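Nucleoporin NUP116 (Candida glabrata, PDB 3NF5) probably serves as a structural constituent of the nuclear pore complex with roles in protein and mRNA transport, the chain here being its C-terminal pore-targeting domain. Local coordinates at residues I133-E139 and Y148-D153; I49-V55 and L93-I99; Q45-I49 and V70-P74; N103-L107 and I122-Y126. One frame throughout, in Å; residues are numbered along the deposited sequence.

Contact 1 of 4, residues I133-E139 and Y148-D153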
# COMPACT_ATOMS: atom_id res chain seq x y z
N ILE A 133 -14.59 3.37 7.66
CA ILE A 133 -13.42 4.24 7.50
C ILE A 133 -13.65 5.31 6.45
O ILE A 133 -13.95 5.00 5.26
CB ILE A 133 -12.13 3.49 7.19
CG1 ILE A 133 -11.86 2.44 8.28
CG2 ILE A 133 -11.04 4.52 7.03
CD1 ILE A 133 -10.62 1.51 8.04
N PRO A 134 -13.52 6.58 6.89
CA PRO A 134 -13.72 7.61 5.94
C PRO A 134 -12.76 7.56 4.71
O PRO A 134 -11.55 7.16 4.81
CB PRO A 134 -13.60 8.89 6.78
CG PRO A 134 -14.16 8.42 8.07
CD PRO A 134 -13.44 7.15 8.24
N HIS A 135 -13.39 7.83 3.57
CA HIS A 135 -12.71 7.98 2.25
C HIS A 135 -12.21 6.68 1.73
O HIS A 135 -11.23 6.64 1.02
CB HIS A 135 -11.55 8.95 2.35
CG HIS A 135 -11.99 10.35 2.58
ND1 HIS A 135 -12.57 11.11 1.58
CD2 HIS A 135 -11.93 11.14 3.68
CE1 HIS A 135 -12.85 12.31 2.07
NE2 HIS A 135 -12.47 12.35 3.33
N THR A 136 -12.89 5.60 2.10
CA THR A 136 -12.55 4.30 1.65
C THR A 136 -13.86 3.75 1.14
O THR A 136 -14.90 4.18 1.58
CB THR A 136 -11.99 3.39 2.80
OG1 THR A 136 -13.03 3.14 3.76
CG2 THR A 136 -10.82 4.00 3.44
N HIS A 137 -13.78 2.87 0.16
CA HIS A 137 -14.84 1.98 -0.27
C HIS A 137 -14.50 0.50 -0.02
O HIS A 137 -13.83 -0.20 -0.85
CB HIS A 137 -15.11 2.20 -1.76
CG HIS A 137 -15.46 3.61 -2.12
ND1 HIS A 137 -16.64 4.20 -1.73
CD2 HIS A 137 -14.78 4.56 -2.81
CE1 HIS A 137 -16.68 5.44 -2.18
NE2 HIS A 137 -15.57 5.68 -2.86
N PHE A 138 -14.96 0.01 1.12
CA PHE A 138 -14.75 -1.41 1.56
C PHE A 138 -15.08 -2.36 0.46
O PHE A 138 -16.12 -2.21 -0.15
CB PHE A 138 -15.62 -1.69 2.80
CG PHE A 138 -15.48 -3.06 3.35
CD1 PHE A 138 -14.60 -3.30 4.40
CD2 PHE A 138 -16.21 -4.10 2.86
CE1 PHE A 138 -14.43 -4.58 4.92
CE2 PHE A 138 -16.08 -5.39 3.41
CZ PHE A 138 -15.17 -5.60 4.46
N GLU A 139 -14.19 -3.31 0.16
CA GLU A 139 -14.52 -4.39 -0.76
C GLU A 139 -14.63 -5.71 0.01
O GLU A 139 -15.66 -6.40 -0.07
CB GLU A 139 -13.52 -4.57 -1.92
CG GLU A 139 -13.60 -3.52 -3.00
CD GLU A 139 -12.83 -3.96 -4.30
OE1 GLU A 139 -11.78 -4.65 -4.18
OE2 GLU A 139 -13.33 -3.60 -5.43
N TYR A 148 -7.57 -7.38 4.12
CA TYR A 148 -8.57 -6.34 4.03
C TYR A 148 -8.32 -5.65 2.71
O TYR A 148 -7.21 -5.28 2.43
CB TYR A 148 -8.42 -5.36 5.15
CG TYR A 148 -9.03 -3.98 5.06
CD1 TYR A 148 -10.36 -3.77 4.71
CD2 TYR A 148 -8.28 -2.90 5.36
CE1 TYR A 148 -10.90 -2.48 4.67
CE2 TYR A 148 -8.80 -1.65 5.35
CZ TYR A 148 -10.09 -1.45 4.94
OH TYR A 148 -10.56 -0.18 4.91
N CYS A 149 -9.35 -5.58 1.89
CA CYS A 149 -9.26 -4.93 0.60
C CYS A 149 -10.30 -3.85 0.48
O CYS A 149 -11.48 -4.05 0.83
CB CYS A 149 -9.51 -5.91 -0.53
SG CYS A 149 -8.28 -7.18 -0.71
N PHE A 150 -9.88 -2.71 -0.07
CA PHE A 150 -10.77 -1.58 -0.32
C PHE A 150 -10.26 -0.70 -1.48
O PHE A 150 -9.11 -0.84 -1.92
CB PHE A 150 -10.90 -0.75 0.94
CG PHE A 150 -9.62 -0.10 1.38
CD1 PHE A 150 -9.38 1.26 1.11
CD2 PHE A 150 -8.67 -0.83 2.09
CE1 PHE A 150 -8.18 1.90 1.54
CE2 PHE A 150 -7.53 -0.25 2.51
CZ PHE A 150 -7.26 1.14 2.26
N THR A 151 -11.13 0.16 -1.98
CA THR A 151 -10.75 1.15 -3.00
C THR A 151 -10.89 2.55 -2.45
O THR A 151 -11.61 2.79 -1.44
CB THR A 151 -11.52 1.00 -4.32
OG1 THR A 151 -12.90 1.28 -4.12
CG2 THR A 151 -11.39 -0.38 -4.88
N VAL A 152 -10.15 3.45 -3.10
CA VAL A 152 -10.18 4.86 -2.83
C VAL A 152 -10.38 5.52 -4.18
O VAL A 152 -9.88 5.04 -5.18
CB VAL A 152 -8.90 5.26 -2.11
CG1 VAL A 152 -8.82 4.57 -0.74
CG2 VAL A 152 -7.63 4.85 -2.89
N ASP A 153 -11.22 6.52 -4.24
CA ASP A 153 -11.43 7.36 -5.44
C ASP A 153 -10.20 8.20 -5.85
O ASP A 153 -9.84 8.35 -7.05
CB ASP A 153 -12.57 8.33 -5.15
CG ASP A 153 -13.87 7.65 -4.89
OD1 ASP A 153 -14.09 6.57 -5.44
OD2 ASP A 153 -14.73 8.23 -4.16
O HOH W 1 -12.56 7.15 -1.79
O HOH W 2 -13.02 0.17 4.26
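His137 and Thr151 form a hydrogen-bonded pair in the antiparallel beta hairpin of strands 137-142 and 147-152, the first of which is an outermost strand of the six-stranded sheet. The backbone ladder is tight: His137 N lies 2.7 Å from Thr151 O, the return bond joins Thr151 N to His137 O, and Glu139 N meets Cys149 O at 2.9 Å. The close side-chain packing is on the face of Phe138 and Phe150. There Phe138 CD1 reaches the edge of the Tyr148 ring, 3.8 Å from CE1, and Thr136 CB abuts Phe150 CD1. Leu130 of helix 122-132 touches both Phe138 and Tyr148. Before the strand, a type II turn from Ile133 to Thr136 is fastened by Thr136 OG1 to Ile133 O, 2.6 Å. The same hydroxyl accepts a bond from a water that also lies 2.6 Å from Tyr148 OH.

The other face, with His137 and Thr151, is more polar and opens to solvent, His137 and Glu139 being exposed. Glu139 OE2 skirts Thr151 CG2, while OE1 forms a salt bridge with Arg98. Just past strand 147-152, His137 NE2 donates to Asp153 OD2 (3.0 Å, 174°), the oxygen in the imidazole plane but the nitrogen 41° out of the carboxylate plane.

Contact 2 of 4, residues I49-V55 and L93-I99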
# COMPACT_ATOMS: atom_id res chain seq x y z
N ILE A 49 -0.63 -1.38 -3.04
CA ILE A 49 -1.56 -0.48 -3.73
C ILE A 49 -1.47 -0.68 -5.26
O ILE A 49 -0.38 -0.83 -5.84
CB ILE A 49 -1.32 0.98 -3.31
CG1 ILE A 49 -2.39 1.89 -3.95
CG2 ILE A 49 0.07 1.39 -3.58
CD1 ILE A 49 -2.44 3.30 -3.38
N GLU A 50 -2.65 -0.76 -5.87
CA GLU A 50 -2.85 -1.08 -7.33
C GLU A 50 -3.68 0.11 -7.86
O GLU A 50 -4.84 0.24 -7.56
CB GLU A 50 -3.54 -2.43 -7.52
CG GLU A 50 -2.65 -3.60 -7.06
CD GLU A 50 -3.41 -4.87 -6.75
OE1 GLU A 50 -2.80 -5.97 -6.88
OE2 GLU A 50 -4.57 -4.79 -6.34
N PHE A 51 -3.02 1.01 -8.56
CA PHE A 51 -3.66 2.18 -9.12
C PHE A 51 -4.53 1.76 -10.30
O PHE A 51 -4.10 1.01 -11.17
CB PHE A 51 -2.62 3.21 -9.53
CG PHE A 51 -1.92 3.80 -8.39
CD1 PHE A 51 -0.75 3.22 -7.92
CD2 PHE A 51 -2.48 4.84 -7.70
CE1 PHE A 51 -0.12 3.73 -6.81
CE2 PHE A 51 -1.89 5.34 -6.58
CZ PHE A 51 -0.69 4.78 -6.13
N LEU A 52 -5.76 2.20 -10.29
CA LEU A 52 -6.75 1.71 -11.23
C LEU A 52 -6.95 2.70 -12.37
O LEU A 52 -7.47 2.33 -13.39
CB LEU A 52 -8.04 1.43 -10.53
CG LEU A 52 -7.91 0.36 -9.47
CD1 LEU A 52 -9.24 0.25 -8.71
CD2 LEU A 52 -7.54 -0.96 -10.07
N ASP A 53 -6.51 3.94 -12.22
CA ASP A 53 -6.36 4.82 -13.37
C ASP A 53 -4.91 5.02 -13.74
O ASP A 53 -4.04 4.84 -12.87
CB ASP A 53 -6.96 6.15 -13.02
CG ASP A 53 -8.50 6.11 -12.88
OD1 ASP A 53 -9.19 5.30 -13.58
OD2 ASP A 53 -8.97 6.88 -12.02
N PRO A 54 -4.64 5.53 -14.96
CA PRO A 54 -3.28 6.04 -15.26
C PRO A 54 -2.71 7.01 -14.21
O PRO A 54 -3.40 7.91 -13.74
CB PRO A 54 -3.44 6.75 -16.59
CG PRO A 54 -4.70 6.19 -17.20
CD PRO A 54 -5.59 5.85 -16.05
N VAL A 55 -1.43 6.85 -13.88
CA VAL A 55 -0.73 7.71 -12.96
C VAL A 55 0.32 8.59 -13.70
O VAL A 55 1.01 8.10 -14.60
CB VAL A 55 -0.14 6.80 -11.85
CG1 VAL A 55 0.81 7.43 -11.13
CG2 VAL A 55 -1.32 6.37 -10.93
N LEU A 93 -0.01 10.69 -8.11
CA LEU A 93 -0.58 9.43 -7.55
C LEU A 93 -1.99 9.56 -6.96
O LEU A 93 -2.57 8.60 -6.40
CB LEU A 93 0.40 8.85 -6.54
CG LEU A 93 1.69 8.31 -7.17
CD1 LEU A 93 2.70 8.04 -6.08
CD2 LEU A 93 1.48 7.06 -8.02
N ASN A 94 -2.56 10.76 -7.04
CA ASN A 94 -3.83 11.06 -6.41
C ASN A 94 -5.02 10.69 -7.28
O ASN A 94 -5.80 11.56 -7.65
CB ASN A 94 -3.90 12.53 -5.97
CG ASN A 94 -4.85 12.77 -4.83
OD1 ASN A 94 -5.50 11.84 -4.31
ND2 ASN A 94 -4.95 14.02 -4.41
N VAL A 95 -5.16 9.39 -7.57
CA VAL A 95 -6.14 8.83 -8.46
C VAL A 95 -6.71 7.53 -7.85
O VAL A 95 -6.32 7.13 -6.71
CB VAL A 95 -5.49 8.51 -9.84
CG1 VAL A 95 -4.87 9.81 -10.48
CG2 VAL A 95 -4.41 7.38 -9.73
N ARG A 96 -7.59 6.86 -8.58
CA ARG A 96 -8.34 5.74 -8.07
C ARG A 96 -7.40 4.53 -7.87
O ARG A 96 -6.54 4.29 -8.71
CB ARG A 96 -9.47 5.44 -9.03
CG ARG A 96 -10.55 4.54 -8.50
CD ARG A 96 -11.75 4.58 -9.42
NE ARG A 96 -11.30 4.40 -10.81
CZ ARG A 96 -11.32 3.26 -11.51
NH1 ARG A 96 -11.82 2.14 -11.00
NH2 ARG A 96 -10.85 3.24 -12.75
N ALA A 97 -7.60 3.77 -6.80
CA ALA A 97 -6.66 2.71 -6.42
C ALA A 97 -7.38 1.66 -5.58
O ALA A 97 -8.42 1.92 -5.01
CB ALA A 97 -5.43 3.29 -5.67
N ARG A 98 -6.84 0.45 -5.56
CA ARG A 98 -7.34 -0.61 -4.72
C ARG A 98 -6.15 -0.89 -3.84
O ARG A 98 -4.97 -1.12 -4.34
CB ARG A 98 -7.70 -1.85 -5.53
CG ARG A 98 -8.01 -3.08 -4.70
CD ARG A 98 -8.57 -4.27 -5.52
NE ARG A 98 -9.90 -4.03 -6.09
CZ ARG A 98 -10.17 -3.88 -7.38
NH1 ARG A 98 -9.22 -3.94 -8.33
NH2 ARG A 98 -11.43 -3.65 -7.73
N ILE A 99 -6.47 -0.90 -2.55
CA ILE A 99 -5.46 -1.17 -1.49
C ILE A 99 -5.75 -2.49 -0.75
O ILE A 99 -6.90 -2.78 -0.39
CB ILE A 99 -5.42 0.03 -0.55
CG1 ILE A 99 -5.04 1.30 -1.38
CG2 ILE A 99 -4.36 -0.26 0.62
CD1 ILE A 99 -5.01 2.61 -0.69
O HOH W 3 -4.48 -3.93 -3.83
O HOH W 4 -6.47 -5.03 -8.42
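Asp53 and Arg96 form a salt bridge at the end of the paired strands, Arg96 NH2 donating to Asp53 OD1 at 2.8 Å. The nitrogen approaches from above the carboxylate, whose plane is turned 60° from that of the guanidinium. Arg96 reaches it by starting anti to its own backbone N (chi1 -165°) and bending at chi3, which also brings one guanidinium face over Leu52 CB.

Next come the backbone bonds. Glu50 N and Arg98 O, and Arg98 N and Glu50 O, close a reciprocal pair with both bonds at 2.8 Å, and Leu52 N to Arg96 O (2.7 Å) carries the ladder one step past the strand. The charged ends of Glu50 and Arg98 do not touch, though Glu50 OE2 passes along the Arg98 chain; a water joins OE2 to Arg98 NH1, while Glu50 OE1 is bound by Lys48 and Arg98 NE by Glu139.

Leu52 CD1 lies over one face of the Arg98 guanidinium, completing a side where charge and aliphatic carbon are interleaved. The other side is buried and apolar. Ile49 and Ile99 run side by side, their CG1 atoms 3.7 Å apart, and Ala97 CB fits beside Ile49 CG1. The Phe51 ring lies between two aliphatic groups: Leu93 CD2 sits over one face in a CH-pi contact, 4.0 Å from the centroid, and Ile49 CG1 lies over the opposite face. Val95 CG2 meets Phe51 CD2 (3.8 Å) and also Val55 CG2.

The arrangement is an antiparallel pairing of two central strands of the six-stranded sheet, polar on one face and hydrophobic on the other.

Contact 3 of 4, residues Q45-I49 and V70-P74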
# COMPACT_ATOMS: atom_id res chain seq x y z
N GLN A 45 5.21 -8.39 2.88
CA GLN A 45 4.82 -8.67 4.25
C GLN A 45 3.52 -7.97 4.69
O GLN A 45 2.80 -8.54 5.51
CB GLN A 45 5.92 -8.26 5.25
CG GLN A 45 7.11 -9.16 5.38
CD GLN A 45 7.72 -9.01 6.76
OE1 GLN A 45 7.42 -9.81 7.66
NE2 GLN A 45 8.47 -7.93 6.97
N TYR A 46 3.23 -6.75 4.18
CA TYR A 46 2.22 -5.86 4.79
C TYR A 46 1.07 -5.35 3.92
O TYR A 46 0.00 -5.09 4.45
CB TYR A 46 2.87 -4.68 5.45
CG TYR A 46 3.86 -5.06 6.58
CD1 TYR A 46 3.47 -5.90 7.62
CD2 TYR A 46 5.16 -4.57 6.57
CE1 TYR A 46 4.43 -6.28 8.66
CE2 TYR A 46 6.12 -4.97 7.58
CZ TYR A 46 5.73 -5.81 8.60
OH TYR A 46 6.67 -6.13 9.63
N GLY A 47 1.26 -5.21 2.61
CA GLY A 47 0.13 -4.73 1.78
C GLY A 47 0.61 -4.27 0.43
O GLY A 47 1.80 -4.31 0.12
N LYS A 48 -0.34 -3.81 -0.37
CA LYS A 48 -0.02 -3.25 -1.68
C LYS A 48 -1.06 -2.22 -2.12
O LYS A 48 -2.21 -2.22 -1.67
CB LYS A 48 0.07 -4.31 -2.76
CG LYS A 48 -1.16 -5.19 -3.01
CD LYS A 48 -0.94 -6.20 -4.14
CE LYS A 48 -2.09 -7.22 -4.26
NZ LYS A 48 -1.87 -8.04 -5.49
N ILE A 49 -0.63 -1.38 -3.04
CA ILE A 49 -1.56 -0.48 -3.73
C ILE A 49 -1.47 -0.68 -5.26
O ILE A 49 -0.38 -0.83 -5.84
CB ILE A 49 -1.32 0.98 -3.31
CG1 ILE A 49 -2.39 1.89 -3.95
CG2 ILE A 49 0.07 1.39 -3.58
CD1 ILE A 49 -2.44 3.30 -3.38
N VAL A 70 5.11 5.68 -0.57
CA VAL A 70 4.20 4.58 -0.31
C VAL A 70 4.89 3.68 0.70
O VAL A 70 5.97 3.13 0.41
CB VAL A 70 3.86 3.75 -1.57
CG1 VAL A 70 2.87 2.63 -1.19
CG2 VAL A 70 3.26 4.63 -2.70
N VAL A 71 4.26 3.54 1.85
CA VAL A 71 4.78 2.77 3.02
C VAL A 71 3.67 1.84 3.55
O VAL A 71 2.54 2.25 3.73
CB VAL A 71 5.31 3.73 4.15
CG1 VAL A 71 5.65 2.97 5.47
CG2 VAL A 71 6.54 4.54 3.69
N PHE A 72 3.98 0.58 3.70
CA PHE A 72 3.09 -0.41 4.34
C PHE A 72 3.84 -0.93 5.57
O PHE A 72 5.00 -1.28 5.47
CB PHE A 72 2.84 -1.56 3.39
CG PHE A 72 2.03 -1.18 2.21
CD1 PHE A 72 0.65 -1.09 2.33
CD2 PHE A 72 2.64 -0.84 1.00
CE1 PHE A 72 -0.10 -0.72 1.24
CE2 PHE A 72 1.87 -0.48 -0.09
CZ PHE A 72 0.55 -0.40 0.04
N GLN A 73 3.20 -0.84 6.73
CA GLN A 73 3.69 -1.34 8.02
C GLN A 73 2.64 -2.30 8.55
O GLN A 73 1.58 -2.43 7.94
CB GLN A 73 3.75 -0.16 8.98
CG GLN A 73 4.74 0.93 8.64
CD GLN A 73 4.84 1.89 9.81
OE1 GLN A 73 3.90 2.64 10.12
NE2 GLN A 73 5.96 1.81 10.53
N PRO A 74 2.88 -2.92 9.72
CA PRO A 74 1.81 -3.70 10.34
C PRO A 74 0.50 -2.95 10.52
O PRO A 74 0.45 -1.95 11.26
CB PRO A 74 2.42 -4.09 11.73
CG PRO A 74 3.92 -4.05 11.51
CD PRO A 74 4.14 -2.92 10.53
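Tyr46 and Phe72 each present a ring to the opposing segment, and the contact is built from ring faces and aliphatic groups, with no hydrogen bond between the two segments.

The CH-pi contacts come first. Pro74 CD lies 3.9 Å from the centroid of the Tyr46 ring, close to the ring normal, and the Gln73-Pro74 peptide continues over the same face, with Gln73 C 3.6 Å above the plane. The opposite face of this ring carries Gln45 CB, so the tyrosine is held between its own neighbour and the other segment. One face of the Phe72 ring lies against the backbone of 47-48. With CG anti to the carbonyl carbon (chi1 -68°), the ring is laid along this main chain, and Gly47 C sits over its centre, 3.6 Å above the plane. Gly47 CA makes a second CH-pi contact at 4.2 Å from the centroid. Having no side chain, Gly47 lets main chain and ring approach directly.

The apolar contacts flank these rings. Tyr46 CB meets Phe72 CB at 3.7 Å, and at the far end Ile49 CG2 touches Val70 CG1 (3.9 Å) and the rim of Phe72 at CZ (4.1 Å). The polar end of Lys48 turns to Glu50 instead.

Tyr46 and Gly47 together face Asn43 in a classic beta bulge at the start of strand 47-51. Strand 70-73 of the two-stranded sheet packs through its side chains on strands 40-43 and 47-51 of the six-stranded sheet, roughly antiparallel to 47-51 and not paired with it.

Contact 4 of 4, residues N103-L107 and I122-Y126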
# COMPACT_ATOMS: atom_id res chain seq x y z
N ASN A 103 -2.72 -9.45 7.20
CA ASN A 103 -2.66 -9.74 8.64
C ASN A 103 -3.26 -8.66 9.51
O ASN A 103 -2.70 -8.31 10.58
CB ASN A 103 -1.22 -10.10 9.04
CG ASN A 103 -0.73 -11.26 8.22
OD1 ASN A 103 -1.45 -12.24 8.11
ND2 ASN A 103 0.39 -11.13 7.55
N CYS A 104 -4.43 -8.18 9.08
CA CYS A 104 -5.24 -7.31 9.87
C CYS A 104 -6.17 -8.17 10.70
O CYS A 104 -6.99 -8.90 10.17
CB CYS A 104 -6.04 -6.37 8.97
SG CYS A 104 -4.96 -5.20 8.13
N TYR A 105 -6.03 -8.08 12.02
CA TYR A 105 -6.85 -8.89 12.97
C TYR A 105 -7.12 -8.01 14.16
O TYR A 105 -6.23 -7.25 14.53
CB TYR A 105 -6.06 -10.08 13.46
CG TYR A 105 -5.74 -11.15 12.46
CD1 TYR A 105 -6.72 -12.01 12.01
CD2 TYR A 105 -4.43 -11.32 11.99
CE1 TYR A 105 -6.40 -13.02 11.10
CE2 TYR A 105 -4.11 -12.31 11.09
CZ TYR A 105 -5.09 -13.16 10.64
OH TYR A 105 -4.75 -14.15 9.74
N PRO A 106 -8.34 -8.08 14.75
CA PRO A 106 -8.57 -7.37 15.99
C PRO A 106 -7.60 -7.90 17.00
O PRO A 106 -7.11 -9.03 16.85
CB PRO A 106 -10.01 -7.79 16.37
CG PRO A 106 -10.55 -8.47 15.17
CD PRO A 106 -9.40 -9.06 14.50
N LEU A 107 -7.35 -7.09 18.01
CA LEU A 107 -6.42 -7.45 19.07
C LEU A 107 -7.18 -7.64 20.39
O LEU A 107 -8.13 -6.90 20.69
CB LEU A 107 -5.34 -6.36 19.23
CG LEU A 107 -4.72 -5.83 17.92
CD1 LEU A 107 -3.83 -4.64 18.20
CD2 LEU A 107 -3.94 -6.95 17.15
N ILE A 122 -15.98 -11.07 17.47
CA ILE A 122 -15.28 -9.81 17.19
C ILE A 122 -15.03 -9.59 15.69
O ILE A 122 -14.88 -8.44 15.23
CB ILE A 122 -13.95 -9.66 17.99
CG1 ILE A 122 -13.53 -8.17 18.02
CG2 ILE A 122 -12.85 -10.64 17.49
CD1 ILE A 122 -12.62 -7.80 19.16
N MSE A 123 -14.95 -10.68 14.94
CA MSE A 123 -14.65 -10.57 13.52
C MSE A 123 -15.64 -9.72 12.73
O MSE A 123 -15.22 -8.84 11.93
CB MSE A 123 -14.51 -11.97 12.88
CG MSE A 123 -13.27 -12.69 13.29
SE MSE A 123 -11.61 -11.58 13.21
CE MSE A 123 -10.41 -13.08 13.04
N GLU A 124 -16.94 -9.97 12.95
CA GLU A 124 -17.99 -9.21 12.26
C GLU A 124 -18.02 -7.77 12.74
O GLU A 124 -18.29 -6.85 11.95
CB GLU A 124 -19.39 -9.84 12.44
N ARG A 125 -17.73 -7.54 14.02
CA ARG A 125 -17.67 -6.18 14.50
C ARG A 125 -16.50 -5.43 13.86
O ARG A 125 -16.64 -4.26 13.55
CB ARG A 125 -17.61 -6.12 16.06
CG ARG A 125 -18.92 -6.55 16.74
CD ARG A 125 -18.94 -6.19 18.25
NE ARG A 125 -17.89 -6.86 18.99
CZ ARG A 125 -17.95 -8.09 19.51
NH1 ARG A 125 -19.04 -8.86 19.39
NH2 ARG A 125 -16.90 -8.57 20.16
N TYR A 126 -15.36 -6.09 13.68
CA TYR A 126 -14.20 -5.50 13.04
C TYR A 126 -14.49 -5.16 11.54
O TYR A 126 -14.09 -4.10 11.07
CB TYR A 126 -13.00 -6.47 13.15
CG TYR A 126 -11.64 -5.91 12.66
CD1 TYR A 126 -11.24 -4.61 12.95
CD2 TYR A 126 -10.78 -6.70 11.91
CE1 TYR A 126 -9.96 -4.11 12.49
CE2 TYR A 126 -9.54 -6.23 11.46
CZ TYR A 126 -9.12 -4.94 11.76
OH TYR A 126 -7.88 -4.51 11.32
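Pro106, in the long loop after strand 97-101, packs against Ile122, Met123 and Tyr126 in the first turn of helix 122-132. Its ring atoms divide the work. CB touches Ile122 CD1 at 3.8 Å, CD lies 3.6 Å from SE of Met123, which is selenomethionine here, and CG sits 3.7 Å from Tyr126 CD2. Tyr126 projects from the helix with CG anti to the backbone N (chi1 -173°), which extends its ring along the loop; Pro106 N lies over one ring face, and Cys104 O comes to the edge near the ring plane.

The turn itself is ordinary alpha-helix, Tyr126 N bonding to Ile122 O at 2.9 Å. Ile122 and Tyr126, one turn apart, both point at the loop, and the end of the Met123 chain swings in beside them to meet the proline.

Earlier in the loop, Tyr126 OH approaches Cys104 CB at 3.5 Å, and the Met123 chain, bent at chi2, brings its CE to the edge of the Tyr105 ring, 4.0 Å from CD1. Tyr141 of strand 137-142 lies against the same group: its hydroxyl bonds Cys104 O, and its ring meets that of Tyr126 edge-to-face. The hydroxyl of Tyr105 is anchored on Ala144 O.

From the N terminus, contact 3 opens first, at 45-49, and contact 2 starts on the same strand, the two sharing Ile49. Contact 3 closes at 70-74, after helix 65-69, laying the small sheet over the large one. Contact 2 closes at 93-99, so the two loops cross. Past strand 97-101, contact 4 ties the loop at 103-107 to the start of helix 122-132, and contact 1 then closes the short C-terminal hairpin, in series with the others. Contacts 1 and 2 meet across neighbouring strands, with Phe150 O 2.7 Å from Ile99 N. Contacts 2 and 4, by contrast, have centres about 26 Å apart.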